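Local coordinates for alanine racemase (Actinobacillus succinogenes, PDB 3C3K), which is of uncertain function but probably has a two-lobed fold like that of the periplasmic binding proteins, at residues B[93-96]-B[102-105]; B[247-252]-B[261-266]. All blocks are in the same frame, centred on the assembly; numbering follows the deposited sequence.

Interaction 1: residues B[93-96]-B[102-105]; sequences AEYD and SSVS
Ala93 and Val104 supply the one direct hydrogen bond between 93-96 and 102-105: Ala93 N donates to Val104 O at 2.9 Å, nearly straight at the hydrogen (171°), with the donor tilted 20° from the carbonyl plane. It continues, one residue past the end of strand 89-92, the pairing of that strand with strand 102-105 in the parallel sheet of the lobe.

Van der Waals contacts flank this bond. Ser105 CB packs against Ala93 CA at 3.6 Å, and Ser105 OG approaches Tyr95 CB at 3.5 Å; chi1 of 57° sets this hydroxyl between its own backbone N and carbonyl carbon, turned to the loop. Ser103 CB lies 3.7 Å from Glu94 O, while its OG sits at the edge of the Tyr95 ring, near the ring plane.

Polar groups that diverge from the strand meet through water. One molecule accepts from Asp96 N (2.8 Å), donates to Glu94 O (2.9 Å) and is weakly linked to Ser103 OG, whose stronger partner is His264. Glu94 CB is directed away, and Glu94 OE2 accepts from Gln137 N and Leu74 N. Direct pairing thus gives way to one bridging water, weakly tied to the strand, as the loop diverges.

Interaction 2: residues B[247-252]-B[261-266]; sequences VSLLLE and KTVHHL
Leu249 alone carries the helix side of this contact, meeting Val263 and His265 across an 8.5 Å separation between Leu249 CA and Val263 CA. Its CB leaves helix 239-254 toward 261-266 but stays more than 4.5 Å from it. The first torsion, -61°, sets CG anti to the carbonyl carbon, and CG comes to 4.3 Å from His265 CD2. From there the two methyls divide the work. CD1, extended from CA by a chi2 of 179°, has its closest approach to 261-266 at His265 CD2, 3.8 Å away. CD2 lies where both partners converge: it is 3.6 Å from Val263 CG2 and 3.6 Å from His265 NE2, approaching the ring obliquely.

This is helix-on-sheet packing in one lobe of the periplasmic binding protein-like fold: helix 239-254 lies against the parallel sheet, and the chain leaving it turns back to form strand 264-266, the outermost strand at that end within this chain. The same leucine also touches Val90 of strand 89-92, so its side chain also meets a strand further into the sheet.

Within 261-266, Val263, just before the strand, presents CG2, the branch held between its backbone N and carbonyl carbon. His265 offers its CD2-NE2 side, and the main chain of His265 is hydrogen-bonded to Ser103 and Ser105. Glu252, one turn along the helix, has its CB directed toward 261-266, yet Glu252 OE1 stops 6.0 Å from His265 NE2, beyond salt-bridge range.

How the interactions relate
Both interactions involve the same parallel sheet, with centres about 10 Å apart, and strands 102-105 and 264-266 run as neighbours in it. Interaction 1 is a buried contact within the sheet and the loop at its end, built from backbone polarity, serine hydroxyls and a water; interaction 2, nearer the periphery, is partly buried and rests on a few apolar atoms and an imidazole, joining a helix to the border strand. Hydrogen bonds from Ser103 to both histidines of 261-266 join the two contacts. The histidines have different neighbours: His264 packs on Tyr95 of 93-96, whereas His265 meets Leu249 of helix 239-254.

Interaction 1: residues B[93-96]-B[102-105]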
# COMPACT_ATOMS: atom_id res chain seq x y z
N ALA B 93 -6.63 -3.53 15.91
CA ALA B 93 -7.36 -4.35 14.96
C ALA B 93 -7.58 -5.77 15.38
O ALA B 93 -8.13 -6.51 14.63
CB ALA B 93 -6.70 -4.33 13.57
N GLU B 94 -7.16 -6.15 16.56
CA GLU B 94 -7.59 -7.41 17.17
C GLU B 94 -8.33 -7.07 18.48
O GLU B 94 -7.95 -6.15 19.20
CB GLU B 94 -6.41 -8.34 17.44
CG GLU B 94 -5.72 -8.90 16.20
CD GLU B 94 -6.37 -10.17 15.71
OE1 GLU B 94 -7.60 -10.15 15.49
OE2 GLU B 94 -5.65 -11.19 15.57
N TYR B 95 -9.39 -7.80 18.77
CA TYR B 95 -10.21 -7.51 19.95
C TYR B 95 -10.40 -8.73 20.83
O TYR B 95 -11.04 -9.69 20.40
CB TYR B 95 -11.59 -7.05 19.49
CG TYR B 95 -12.56 -6.72 20.58
CD1 TYR B 95 -12.26 -5.77 21.53
CD2 TYR B 95 -13.82 -7.29 20.59
CE1 TYR B 95 -13.14 -5.42 22.52
CE2 TYR B 95 -14.73 -6.95 21.55
CZ TYR B 95 -14.37 -5.99 22.51
OH TYR B 95 -15.23 -5.62 23.48
N ASP B 96 -9.83 -8.67 22.05
CA ASP B 96 -10.12 -9.63 23.09
C ASP B 96 -10.26 -8.86 24.39
O ASP B 96 -9.27 -8.32 24.90
CB ASP B 96 -8.99 -10.62 23.27
CG ASP B 96 -9.32 -11.66 24.33
OD1 ASP B 96 -10.45 -11.62 24.91
OD2 ASP B 96 -8.47 -12.55 24.53
N SER B 102 -4.05 -3.09 26.07
CA SER B 102 -5.09 -2.23 25.58
C SER B 102 -5.12 -2.27 24.07
O SER B 102 -4.09 -2.45 23.43
CB SER B 102 -4.90 -0.79 26.06
OG SER B 102 -4.93 -0.74 27.48
N SER B 103 -6.32 -2.07 23.50
CA SER B 103 -6.55 -2.28 22.08
C SER B 103 -7.50 -1.23 21.56
O SER B 103 -8.26 -0.61 22.31
CB SER B 103 -7.16 -3.67 21.82
OG SER B 103 -8.40 -3.70 22.49
N VAL B 104 -7.52 -1.11 20.25
CA VAL B 104 -8.47 -0.29 19.53
C VAL B 104 -8.75 -1.01 18.19
O VAL B 104 -7.83 -1.44 17.51
CB VAL B 104 -7.97 1.18 19.37
CG1 VAL B 104 -6.60 1.26 18.75
CG2 VAL B 104 -8.94 2.00 18.46
N SER B 105 -10.02 -1.22 17.89
CA SER B 105 -10.48 -1.98 16.72
C SER B 105 -11.97 -1.75 16.51
O SER B 105 -12.59 -0.98 17.24
CB SER B 105 -10.25 -3.49 16.87
OG SER B 105 -10.88 -3.96 18.00
O HOH W 1 -7.83 -6.75 22.05

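Interaction 2: residues B[247-252]-B[261-266]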
# COMPACT_ATOMS: atom_id res chain seq x y z
N VAL B 247 -2.13 5.47 19.36
CA VAL B 247 -1.13 6.38 19.94
C VAL B 247 -1.56 7.04 21.21
O VAL B 247 -0.75 7.08 22.17
CB VAL B 247 -0.64 7.44 18.92
CG1 VAL B 247 0.32 8.46 19.59
CG2 VAL B 247 0.00 6.73 17.77
N SER B 248 -2.79 7.54 21.22
CA SER B 248 -3.39 8.09 22.42
C SER B 248 -3.35 7.17 23.62
O SER B 248 -3.08 7.63 24.74
CB SER B 248 -4.83 8.54 22.18
OG SER B 248 -4.73 9.84 21.63
N LEU B 249 -3.62 5.89 23.36
CA LEU B 249 -3.56 4.88 24.41
C LEU B 249 -2.12 4.62 24.84
O LEU B 249 -1.84 4.35 26.06
CB LEU B 249 -4.29 3.59 23.99
CG LEU B 249 -5.80 3.63 23.66
CD1 LEU B 249 -6.33 2.22 23.22
CD2 LEU B 249 -6.53 4.11 24.87
N LEU B 250 -1.21 4.67 23.88
CA LEU B 250 0.21 4.45 24.15
C LEU B 250 0.74 5.60 24.98
O LEU B 250 1.59 5.42 25.83
CB LEU B 250 1.06 4.34 22.86
CG LEU B 250 2.41 3.66 23.07
CD1 LEU B 250 2.15 2.17 23.20
CD2 LEU B 250 3.34 3.90 21.87
N LEU B 251 0.27 6.81 24.69
CA LEU B 251 0.67 7.99 25.48
C LEU B 251 0.16 7.99 26.93
O LEU B 251 0.84 8.47 27.84
CB LEU B 251 0.32 9.30 24.75
CG LEU B 251 1.03 9.61 23.42
CD1 LEU B 251 0.31 10.79 22.66
CD2 LEU B 251 2.57 9.84 23.53
N GLU B 252 -1.02 7.46 27.20
CA GLU B 252 -1.44 7.35 28.59
C GLU B 252 -0.49 6.47 29.37
O GLU B 252 -0.23 6.76 30.55
CB GLU B 252 -2.78 6.67 28.73
CG GLU B 252 -3.69 7.01 27.67
CD GLU B 252 -4.87 7.74 28.16
OE1 GLU B 252 -5.98 7.26 27.81
OE2 GLU B 252 -4.68 8.75 28.90
N LYS B 261 -4.93 2.10 32.77
CA LYS B 261 -5.57 0.79 32.99
C LYS B 261 -5.86 0.22 31.64
O LYS B 261 -5.80 0.95 30.65
CB LYS B 261 -6.92 0.91 33.74
CG LYS B 261 -6.92 1.80 34.98
CD LYS B 261 -5.88 1.37 35.99
CE LYS B 261 -5.75 2.39 37.14
NZ LYS B 261 -4.76 1.99 38.19
N THR B 262 -6.19 -1.06 31.60
CA THR B 262 -6.57 -1.72 30.37
C THR B 262 -7.87 -1.18 29.85
O THR B 262 -8.85 -1.10 30.61
CB THR B 262 -6.85 -3.18 30.64
OG1 THR B 262 -5.70 -3.72 31.22
CG2 THR B 262 -7.18 -3.90 29.36
N VAL B 263 -7.89 -0.87 28.56
CA VAL B 263 -9.12 -0.45 27.89
C VAL B 263 -9.17 -1.06 26.52
O VAL B 263 -8.14 -1.17 25.85
CB VAL B 263 -9.17 1.11 27.71
CG1 VAL B 263 -9.46 1.78 29.03
CG2 VAL B 263 -7.85 1.66 27.15
N HIS B 264 -10.38 -1.42 26.06
CA HIS B 264 -10.49 -2.05 24.76
C HIS B 264 -11.47 -1.21 24.02
O HIS B 264 -12.69 -1.36 24.22
CB HIS B 264 -10.96 -3.50 24.89
CG HIS B 264 -9.97 -4.40 25.57
ND1 HIS B 264 -8.78 -4.79 24.96
CD2 HIS B 264 -9.97 -5.01 26.79
CE1 HIS B 264 -8.08 -5.55 25.79
NE2 HIS B 264 -8.79 -5.71 26.90
N HIS B 265 -10.98 -0.21 23.27
CA HIS B 265 -11.90 0.67 22.53
C HIS B 265 -12.44 -0.00 21.26
O HIS B 265 -11.69 -0.63 20.50
CB HIS B 265 -11.21 1.96 22.10
CG HIS B 265 -10.89 2.88 23.22
ND1 HIS B 265 -11.60 4.04 23.44
CD2 HIS B 265 -9.95 2.83 24.19
CE1 HIS B 265 -11.12 4.67 24.50
NE2 HIS B 265 -10.10 3.96 24.97
N LEU B 266 -13.75 0.13 21.05
CA LEU B 266 -14.39 -0.32 19.84
C LEU B 266 -14.84 0.92 19.15
O LEU B 266 -15.60 1.66 19.71
CB LEU B 266 -15.61 -1.17 20.14
CG LEU B 266 -15.29 -2.66 20.41
CD1 LEU B 266 -16.62 -3.32 20.68
CD2 LEU B 266 -14.61 -3.35 19.32